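Local atomic coordinates of putative dehydrogenase (Pseudarthrobacter phenanthrenivorans, PDB entry 6A3F), a protein that catalyses the NAD(+)-dependent oxidation of levoglucosan to 3-dehydrolevoglucosan, working as a homotetramer of the Gfo/Idh/MocA dehydrogenase family. Residues F225-A230 and W402-Q407; L232-P237 and G260-D265; R312-Q317 and L351-G356; T335-P340 and P347-G352. All blocks are in the same frame, centred on the assembly; numbering follows the deposited sequence.

Contact 1 (F225-A230 and W402-Q407)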
# COMPACT_ATOMS: atom_id res chain seq x y z
N PHE B 225 -19.21 -7.81 24.80
CA PHE B 225 -18.45 -8.98 24.98
C PHE B 225 -19.19 -9.97 25.90
O PHE B 225 -19.70 -9.59 26.95
CB PHE B 225 -17.11 -8.64 25.65
CG PHE B 225 -16.07 -7.95 24.80
CD1 PHE B 225 -16.42 -7.01 23.85
CD2 PHE B 225 -14.72 -8.26 24.95
CE1 PHE B 225 -15.44 -6.34 23.11
CE2 PHE B 225 -13.76 -7.60 24.19
CZ PHE B 225 -14.12 -6.63 23.29
N SER B 226 -19.10 -11.24 25.56
CA SER B 226 -19.68 -12.32 26.40
C SER B 226 -18.60 -12.97 27.28
O SER B 226 -18.79 -13.21 28.49
CB SER B 226 -20.34 -13.34 25.53
OG SER B 226 -20.89 -14.36 26.36
N ALA B 227 -17.48 -13.32 26.67
CA ALA B 227 -16.39 -13.96 27.38
C ALA B 227 -15.06 -13.67 26.69
O ALA B 227 -15.02 -13.42 25.50
CB ALA B 227 -16.63 -15.45 27.53
N VAL B 228 -13.98 -13.77 27.45
CA VAL B 228 -12.61 -13.61 26.94
C VAL B 228 -11.68 -14.75 27.39
O VAL B 228 -11.90 -15.44 28.40
CB VAL B 228 -12.05 -12.25 27.41
CG1 VAL B 228 -12.83 -11.07 26.85
CG2 VAL B 228 -12.00 -12.19 28.94
N ASN B 229 -10.58 -14.91 26.66
CA ASN B 229 -9.56 -15.89 26.97
C ASN B 229 -8.21 -15.31 26.52
O ASN B 229 -8.02 -15.02 25.31
CB ASN B 229 -9.85 -17.24 26.31
CG ASN B 229 -9.15 -18.42 26.96
OD1 ASN B 229 -7.98 -18.37 27.31
ND2 ASN B 229 -9.86 -19.51 27.11
N ALA B 230 -7.30 -15.09 27.47
CA ALA B 230 -6.20 -14.16 27.21
C ALA B 230 -4.85 -14.72 27.64
O ALA B 230 -4.72 -15.63 28.44
CB ALA B 230 -6.43 -12.83 27.88
N TRP B 402 -11.38 -19.49 29.90
CA TRP B 402 -12.41 -18.51 29.54
C TRP B 402 -12.99 -17.84 30.78
O TRP B 402 -13.22 -18.50 31.78
CB TRP B 402 -13.53 -19.14 28.70
CG TRP B 402 -13.12 -19.44 27.29
CD1 TRP B 402 -12.55 -20.59 26.81
CD2 TRP B 402 -13.18 -18.52 26.18
NE1 TRP B 402 -12.26 -20.44 25.48
CE2 TRP B 402 -12.66 -19.21 25.06
CE3 TRP B 402 -13.64 -17.21 26.03
CZ2 TRP B 402 -12.57 -18.60 23.81
CZ3 TRP B 402 -13.59 -16.63 24.78
CH2 TRP B 402 -13.06 -17.32 23.70
N VAL B 403 -13.28 -16.55 30.68
CA VAL B 403 -13.97 -15.82 31.74
C VAL B 403 -15.10 -15.02 31.13
O VAL B 403 -14.93 -14.32 30.12
CB VAL B 403 -13.01 -14.91 32.51
CG1 VAL B 403 -13.73 -14.00 33.51
CG2 VAL B 403 -11.90 -15.71 33.14
N ASP B 404 -16.25 -15.12 31.77
CA ASP B 404 -17.38 -14.32 31.39
C ASP B 404 -17.25 -12.86 31.79
O ASP B 404 -16.67 -12.50 32.82
CB ASP B 404 -18.68 -14.88 31.98
CG ASP B 404 -19.08 -16.24 31.39
OD1 ASP B 404 -18.68 -16.71 30.28
OD2 ASP B 404 -19.93 -16.84 32.07
N VAL B 405 -17.77 -11.99 30.94
CA VAL B 405 -17.71 -10.56 31.21
C VAL B 405 -19.10 -10.12 31.66
O VAL B 405 -20.02 -10.17 30.88
CB VAL B 405 -17.26 -9.73 29.99
CG1 VAL B 405 -17.07 -8.27 30.41
CG2 VAL B 405 -15.98 -10.25 29.36
N PRO B 406 -19.24 -9.65 32.90
CA PRO B 406 -20.49 -9.06 33.34
C PRO B 406 -20.86 -7.87 32.47
O PRO B 406 -19.94 -7.14 32.08
CB PRO B 406 -20.23 -8.54 34.76
CG PRO B 406 -18.86 -9.05 35.14
CD PRO B 406 -18.17 -9.40 33.85
N GLN B 407 -22.16 -7.66 32.23
CA GLN B 407 -22.65 -6.74 31.25
C GLN B 407 -23.61 -5.73 31.89
O GLN B 407 -24.68 -6.10 32.30
CB GLN B 407 -23.39 -7.48 30.12
CG GLN B 407 -23.47 -6.63 28.85
CD GLN B 407 -24.48 -7.11 27.83
OE1 GLN B 407 -24.31 -8.15 27.18
NE2 GLN B 407 -25.53 -6.33 27.64
O HOH W 1 -20.24 -7.67 28.82
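The side chain of N229 stands over the indole of W402: its CB lies 3.6 Å from the centroid of the six-membered ring, a CH-pi contact 13° off the ring normal. N229 CG is anti to the backbone N (chi1 -159°), and the amide end lies over the five-membered ring on the same side, its plane nearly perpendicular to the indole; ND2 is so close to the ring, and to the donor NE1, that the amide's rotation is doubtful. The W402 ring swings back beside the 225-230 backbone. Its six-membered part reaches A227, whose CB is 3.8 Å from W402 CE3 and whose carbonyl sits at the ring edge. Between these side chains the backbones pair antiparallel. V228 and V403 form a hydrogen-bonded pair, V228 N to V403 O and V403 N to V228 O both measuring 2.9 Å. A227 and D404 make the next, non-hydrogen-bonded pair, and V405 N reaches S226 O at 2.9 Å. The side chains of A227 and D404 leave on one face of the sheet, those of V228 and V403 on the other. V405 places CG2 beside its backbone N, anti to the carbonyl carbon, where it meets V228 CG1 at 4.1 Å and F225 CB at 4.2 Å. Water 1 lies near F225 O and V405 O. Strand 403-404 thus borders the large sheet beside strand 225-233, whose other neighbour, strand 267-274, faces S226 and A227 together at R273, a classic beta bulge. Helix 380-399 covers V403 and V405, helix 206-221 packs on F225, and V231 of a neighbouring subunit touches W402.

Contact 2 (L232-P237 and G260-D265)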
# COMPACT_ATOMS: atom_id res chain seq x y z
N LEU B 232 -1.17 -12.58 28.83
CA LEU B 232 -0.39 -11.36 29.03
C LEU B 232 1.10 -11.68 29.04
O LEU B 232 1.51 -12.66 29.64
CB LEU B 232 -0.79 -10.72 30.36
CG LEU B 232 -2.24 -10.32 30.50
CD1 LEU B 232 -2.54 -10.02 31.96
CD2 LEU B 232 -2.56 -9.11 29.63
N SER B 233 1.89 -10.83 28.42
CA SER B 233 3.28 -11.04 28.33
C SER B 233 4.01 -9.76 28.75
O SER B 233 3.54 -8.64 28.48
CB SER B 233 3.68 -11.45 26.94
OG SER B 233 2.96 -12.60 26.51
N THR B 234 5.14 -9.96 29.44
CA THR B 234 6.07 -8.87 29.76
C THR B 234 7.41 -9.23 29.15
O THR B 234 7.97 -10.31 29.44
CB THR B 234 6.18 -8.61 31.26
OG1 THR B 234 4.88 -8.29 31.74
CG2 THR B 234 7.14 -7.49 31.58
N TRP B 235 7.88 -8.39 28.22
CA TRP B 235 9.07 -8.67 27.45
C TRP B 235 10.31 -7.93 27.98
O TRP B 235 11.41 -8.36 27.69
CB TRP B 235 8.86 -8.23 26.00
CG TRP B 235 7.70 -8.89 25.33
CD1 TRP B 235 6.68 -8.28 24.68
CD2 TRP B 235 7.55 -10.30 25.11
NE1 TRP B 235 5.86 -9.22 24.11
CE2 TRP B 235 6.34 -10.46 24.38
CE3 TRP B 235 8.24 -11.44 25.53
CZ2 TRP B 235 5.85 -11.71 24.00
CZ3 TRP B 235 7.74 -12.68 25.16
CH2 TRP B 235 6.57 -12.80 24.41
N ILE B 236 10.10 -6.79 28.60
CA ILE B 236 11.21 -5.97 29.17
C ILE B 236 10.87 -5.83 30.66
O ILE B 236 10.04 -5.05 31.07
CB ILE B 236 11.36 -4.62 28.42
CG1 ILE B 236 11.82 -4.88 26.98
CG2 ILE B 236 12.29 -3.67 29.19
CD1 ILE B 236 11.88 -3.66 26.10
N PRO B 237 11.42 -6.75 31.48
CA PRO B 237 10.91 -6.90 32.83
C PRO B 237 11.55 -5.94 33.85
O PRO B 237 11.13 -5.92 34.97
CB PRO B 237 11.28 -8.35 33.17
CG PRO B 237 12.53 -8.58 32.38
CD PRO B 237 12.24 -7.88 31.06
N GLY B 260 14.42 -0.89 38.19
CA GLY B 260 13.23 -1.33 38.90
C GLY B 260 12.40 -2.25 38.00
O GLY B 260 12.65 -2.28 36.79
N PRO B 261 11.51 -3.06 38.59
CA PRO B 261 10.83 -4.07 37.81
C PRO B 261 9.59 -3.47 37.14
O PRO B 261 8.95 -2.56 37.63
CB PRO B 261 10.41 -5.17 38.82
CG PRO B 261 10.12 -4.36 40.07
CD PRO B 261 11.17 -3.24 40.03
N VAL B 262 9.27 -4.05 35.99
CA VAL B 262 8.02 -3.75 35.31
C VAL B 262 7.03 -4.83 35.73
O VAL B 262 7.22 -6.00 35.36
CB VAL B 262 8.24 -3.74 33.79
CG1 VAL B 262 6.91 -3.62 33.05
CG2 VAL B 262 9.25 -2.67 33.35
N ASP B 263 5.95 -4.45 36.38
CA ASP B 263 5.02 -5.46 36.88
C ASP B 263 3.71 -5.35 36.15
O ASP B 263 2.64 -5.55 36.75
CB ASP B 263 4.81 -5.30 38.38
CG ASP B 263 4.32 -3.91 38.76
OD1 ASP B 263 4.22 -2.99 37.89
OD2 ASP B 263 4.04 -3.71 39.96
N VAL B 264 3.79 -4.94 34.87
CA VAL B 264 2.62 -4.90 34.05
C VAL B 264 2.96 -5.60 32.76
O VAL B 264 4.09 -5.87 32.51
CB VAL B 264 2.12 -3.47 33.78
CG1 VAL B 264 1.62 -2.83 35.04
CG2 VAL B 264 3.18 -2.64 33.08
N ASP B 265 1.91 -5.80 31.95
CA ASP B 265 2.01 -6.43 30.67
C ASP B 265 2.56 -5.43 29.63
O ASP B 265 2.12 -4.29 29.62
CB ASP B 265 0.59 -6.89 30.28
CG ASP B 265 -0.41 -5.74 30.20
OD1 ASP B 265 -0.80 -5.19 31.23
OD2 ASP B 265 -0.85 -5.38 29.07
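D265, V262 and P237 bury much of the surface between these segments. D265 lies against L232, its CB 3.9 Å from L232 CD2, so a leucine methyl packs on the aliphatic base of the aspartate. CG of D265 sits between its own backbone N and carbonyl carbon (chi1 60°), and the carboxylate is bound to backbone N-H groups, OD1 to G205 and OD2 to L207. V262 turns towards the other segment: its CG2 approaches I236 O at 3.4 Å, while CG1 comes within 4.1 Å of T234 CG2. The backbone of V262 is tied to P237 by a nearly straight bond, V262 N to P237 O, 2.8 Å long with 175° at the hydrogen; the donor stands well above the carbonyl plane. P261 CA adds a CA-H...O contact to the same P237 O at 3.4 Å. Between these two patches T234 bridges the two segments with its side chain, OG1 donating to V264 O at 2.7 Å, again from above the carbonyl plane. D265 and V264 lie near the levoglucosan-binding D209 and the NADH- and levoglucosan-binding R196. The contact joins two connections of the C-terminal domain: 232-237 leads from strand 225-233 of the large sheet out to the two-stranded antiparallel ribbon 238-242/256-261, and 260-265 leads back from the ribbon to strand 267-274.

Contact 3 (R312-Q317 and L351-G356)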
# COMPACT_ATOMS: atom_id res chain seq x y z
N ARG B 312 -2.90 5.36 8.66
CA ARG B 312 -3.48 5.94 7.44
C ARG B 312 -4.96 6.29 7.69
O ARG B 312 -5.90 5.80 7.00
CB ARG B 312 -3.30 4.93 6.31
CG ARG B 312 -1.88 4.76 5.81
CD ARG B 312 -1.76 3.63 4.81
NE ARG B 312 -0.36 3.56 4.40
CZ ARG B 312 0.13 2.60 3.63
NH1 ARG B 312 -0.61 1.52 3.42
NH2 ARG B 312 1.35 2.69 3.11
N ARG B 313 -5.17 7.14 8.66
CA ARG B 313 -6.52 7.32 9.25
C ARG B 313 -7.53 7.97 8.28
O ARG B 313 -8.73 7.82 8.52
CB ARG B 313 -6.47 8.19 10.51
CG ARG B 313 -6.15 9.66 10.30
CD ARG B 313 -5.51 10.29 11.51
NE ARG B 313 -4.19 9.71 11.67
CZ ARG B 313 -3.18 9.95 10.83
NH1 ARG B 313 -3.17 11.08 10.12
NH2 ARG B 313 -2.15 9.10 10.79
N ASP B 314 -7.07 8.64 7.24
CA ASP B 314 -7.97 9.20 6.25
C ASP B 314 -8.73 8.17 5.42
O ASP B 314 -9.71 8.54 4.74
CB ASP B 314 -7.23 10.13 5.28
CG ASP B 314 -6.66 11.37 5.96
OD1 ASP B 314 -7.43 12.31 6.23
OD2 ASP B 314 -5.41 11.40 6.20
N GLU B 315 -8.29 6.93 5.48
CA GLU B 315 -8.74 5.86 4.67
C GLU B 315 -9.61 4.89 5.46
O GLU B 315 -9.29 4.53 6.61
CB GLU B 315 -7.56 5.00 4.18
CG GLU B 315 -6.68 5.71 3.19
CD GLU B 315 -5.41 4.96 2.83
OE1 GLU B 315 -5.35 3.72 3.02
OE2 GLU B 315 -4.51 5.62 2.34
N LEU B 316 -10.63 4.36 4.77
CA LEU B 316 -11.30 3.14 5.16
C LEU B 316 -11.33 2.17 3.98
O LEU B 316 -11.65 2.58 2.90
CB LEU B 316 -12.74 3.39 5.63
CG LEU B 316 -13.40 2.18 6.29
CD1 LEU B 316 -12.77 1.88 7.66
CD2 LEU B 316 -14.89 2.42 6.48
N GLN B 317 -11.00 0.91 4.20
CA GLN B 317 -11.10 -0.07 3.15
C GLN B 317 -12.40 -0.86 3.33
O GLN B 317 -12.69 -1.35 4.44
CB GLN B 317 -9.89 -0.99 3.12
CG GLN B 317 -8.60 -0.22 2.88
CD GLN B 317 -7.40 -1.11 2.86
OE1 GLN B 317 -6.48 -0.97 3.67
NE2 GLN B 317 -7.36 -2.04 1.92
N LEU B 351 -7.67 16.23 2.53
CA LEU B 351 -7.03 17.43 2.93
C LEU B 351 -6.20 17.17 4.19
O LEU B 351 -5.15 17.79 4.36
CB LEU B 351 -8.01 18.58 3.16
CG LEU B 351 -7.37 19.92 2.89
CD1 LEU B 351 -7.27 20.16 1.39
CD2 LEU B 351 -8.03 21.05 3.64
N GLY B 352 -6.66 16.25 5.01
CA GLY B 352 -5.80 15.59 6.02
C GLY B 352 -6.41 15.68 7.41
O GLY B 352 -6.60 16.79 7.92
N ILE B 353 -6.77 14.52 7.94
CA ILE B 353 -7.21 14.33 9.33
C ILE B 353 -5.97 13.92 10.15
O ILE B 353 -5.30 12.99 9.80
CB ILE B 353 -8.29 13.24 9.39
CG1 ILE B 353 -9.54 13.57 8.56
CG2 ILE B 353 -8.64 12.90 10.83
CD1 ILE B 353 -10.28 14.82 8.98
N GLY B 354 -5.71 14.64 11.24
CA GLY B 354 -4.77 14.24 12.28
C GLY B 354 -5.46 13.99 13.62
O GLY B 354 -6.70 13.85 13.76
N TYR B 355 -4.64 13.87 14.65
CA TYR B 355 -5.12 13.52 15.96
C TYR B 355 -6.10 14.58 16.48
O TYR B 355 -7.04 14.26 17.13
CB TYR B 355 -3.94 13.44 16.93
CG TYR B 355 -4.29 12.99 18.34
CD1 TYR B 355 -4.41 11.64 18.66
CD2 TYR B 355 -4.52 13.92 19.34
CE1 TYR B 355 -4.79 11.25 19.93
CE2 TYR B 355 -4.88 13.54 20.62
CZ TYR B 355 -4.99 12.20 20.93
OH TYR B 355 -5.28 11.83 22.22
N GLY B 356 -5.79 15.84 16.21
CA GLY B 356 -6.54 16.96 16.71
C GLY B 356 -8.00 16.90 16.31
O GLY B 356 -8.88 17.18 17.14
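R313 and D314, consecutive residues of a type I turn, grip the two polar backbone atoms of I353. R313 comes from the carbonyl side: NH1 donates to I353 O at 2.9 Å with 162° at the hydrogen, and donor and acceptor groups are well aligned, NH1 in the carbonyl plane and the oxygen close to the guanidinium plane. A bend at CG-CD (chi3 68°) brings this about, folding the arginine so that CD also passes 3.2 Å from I353 O. D314 approaches from the amide side, and its OD1 accepts I353 N at 2.9 Å through the syn lone pair. The same OD1 lies 3.4 Å from I353 CG1. The isoleucine side chain slants across both polar neighbours, its CG2 resting 4.1 Å from R313 CG. The bend before I353 is made by G352, whose positive phi (127°) is readily reached only by glycine. Beyond I353 the chain passes G354 to the NADH-binding Y355 and helix 355-371. Both charges have further partners: R313 makes a cation-pi contact with Y310, and R313 and D314 form reciprocal salt bridges with D314 and R313 of a neighbouring subunit. D314 thus offers OD1 to a backbone N-H and OD2 to an arginine across the subunit boundary. In this buried place, such a network would be expected to stabilise the ionised carboxylate, and it probably links the approach to helix 355-371 with the packing of two subunits.

Contact 4 (T335-P340 and P347-G352)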
# COMPACT_ATOMS: atom_id res chain seq x y z
N THR B 335 -12.05 9.86 3.61
CA THR B 335 -13.15 10.55 4.28
C THR B 335 -13.16 12.05 3.98
O THR B 335 -12.14 12.72 3.88
CB THR B 335 -13.19 10.31 5.80
OG1 THR B 335 -12.05 10.88 6.44
CG2 THR B 335 -13.25 8.84 6.11
N GLY B 336 -14.37 12.55 3.80
CA GLY B 336 -14.56 13.94 3.47
C GLY B 336 -15.99 14.40 3.75
O GLY B 336 -16.67 13.85 4.62
N PRO B 337 -16.45 15.38 2.97
CA PRO B 337 -17.81 15.95 3.16
C PRO B 337 -18.93 14.89 3.10
O PRO B 337 -19.96 15.04 3.80
CB PRO B 337 -17.88 17.00 2.04
CG PRO B 337 -16.45 17.50 1.92
CD PRO B 337 -15.66 16.21 2.04
N ALA B 338 -18.75 13.81 2.36
CA ALA B 338 -19.85 12.83 2.19
C ALA B 338 -19.97 11.90 3.41
O ALA B 338 -20.95 11.13 3.51
CB ALA B 338 -19.67 12.05 0.93
N HIS B 339 -18.99 11.96 4.32
CA HIS B 339 -18.84 10.96 5.34
C HIS B 339 -19.12 11.55 6.72
O HIS B 339 -19.21 12.76 6.86
CB HIS B 339 -17.45 10.32 5.26
CG HIS B 339 -17.07 9.93 3.88
ND1 HIS B 339 -16.40 10.81 3.03
CD2 HIS B 339 -17.30 8.80 3.18
CE1 HIS B 339 -16.24 10.21 1.86
NE2 HIS B 339 -16.77 8.98 1.91
N PRO B 340 -19.26 10.69 7.70
CA PRO B 340 -19.64 11.21 9.03
C PRO B 340 -18.66 12.29 9.53
O PRO B 340 -17.43 12.20 9.33
CB PRO B 340 -19.72 9.97 9.93
CG PRO B 340 -20.04 8.87 8.95
CD PRO B 340 -19.24 9.22 7.71
N PRO B 347 -12.74 20.63 3.03
CA PRO B 347 -13.53 20.82 1.81
C PRO B 347 -13.52 19.61 0.88
O PRO B 347 -14.46 19.47 0.09
CB PRO B 347 -12.94 22.05 1.07
CG PRO B 347 -11.80 22.53 1.91
CD PRO B 347 -11.90 21.78 3.22
N ILE B 348 -12.47 18.78 0.95
CA ILE B 348 -12.30 17.65 0.13
C ILE B 348 -11.74 16.49 0.94
O ILE B 348 -11.09 16.71 1.97
CB ILE B 348 -11.37 17.92 -1.07
CG1 ILE B 348 -10.04 18.51 -0.63
CG2 ILE B 348 -12.07 18.78 -2.12
CD1 ILE B 348 -9.05 18.57 -1.78
N PRO B 349 -11.92 15.28 0.43
CA PRO B 349 -11.26 14.13 1.07
C PRO B 349 -9.74 14.29 0.96
O PRO B 349 -9.25 14.91 0.01
CB PRO B 349 -11.71 12.89 0.28
CG PRO B 349 -12.99 13.34 -0.39
CD PRO B 349 -12.71 14.78 -0.71
N ALA B 350 -9.01 13.75 1.95
CA ALA B 350 -7.55 13.78 2.00
C ALA B 350 -6.94 15.19 2.11
O ALA B 350 -5.71 15.31 1.92
CB ALA B 350 -6.95 13.00 0.86
N LEU B 351 -7.67 16.23 2.53
CA LEU B 351 -7.03 17.43 2.93
C LEU B 351 -6.20 17.17 4.19
O LEU B 351 -5.15 17.79 4.36
CB LEU B 351 -8.01 18.58 3.16
CG LEU B 351 -7.37 19.92 2.89
CD1 LEU B 351 -7.27 20.16 1.39
CD2 LEU B 351 -8.03 21.05 3.64
N GLY B 352 -6.66 16.25 5.01
CA GLY B 352 -5.80 15.59 6.02
C GLY B 352 -6.41 15.68 7.41
O GLY B 352 -6.60 16.79 7.92
O HOH W 2 -9.49 12.95 4.69
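Two beta turns of the loop between strand 330-334 and helix 355-371 meet here, a type I turn from G336 to H339 and a type II turn from I348 to L351, with P337 and P349 each at the second position of its turn. The chains run nearly antiparallel, and their contact depends on proline rings, carbonyl oxygens and a water. P337 directs its ring at the other turn, CG reaching P347 O at 3.3 Å, while its CD lies 4.3 Å from CD of P349. P349 CA makes a CA-H...O contact with T335 O, 3.3 Å away with 145° at the hydrogen. The same oxygen accepts a hydrogen bond from water 2 at 2.8 Å, and the water in turn accepts A350 N at 2.9 Å, bridging the two segments. G336, without a side chain, brings its CA to 4.1 Å from P349 CA. The first turn is closed from within: H339 N bonds to G336 O at 3.0 Å, and G336 N donates to H339 ND1 at 2.8 Å, tilted 30° out of the imidazole plane. The imidazole of H339, its CG beside its own backbone N (chi1 -47°), turns back to G336 N. Helix 157-167 lies along T335, H339 and P340, and Y334 of strand 330-334 touches P349 and A350. Beyond the chain, P347, I348, A350 and L351 pack on one neighbouring subunit, and A338 and H339 on another.

Overall arrangement
Contact 1 pairs strand 225-233 with the C-terminal strand 403-404, and the other three contacts fall within the stretch of chain between its segments. Contact 2 starts at the far end of the same strand, its centre about 24 Å away. Contact 3 reaches the large sheet at strand 315-320, towards the end opposite strand 403-404, about 32 Å from contact 1. Contact 4 adjoins contact 3, centres about 9 Å apart, sharing L351 and G352; D314 O and T335 N are probably hydrogen-bonded between them. Contacts 1 and 2 touch one neighbouring subunit, contacts 3 and 4 another, so both ends of the sheet take part in building the tetramer.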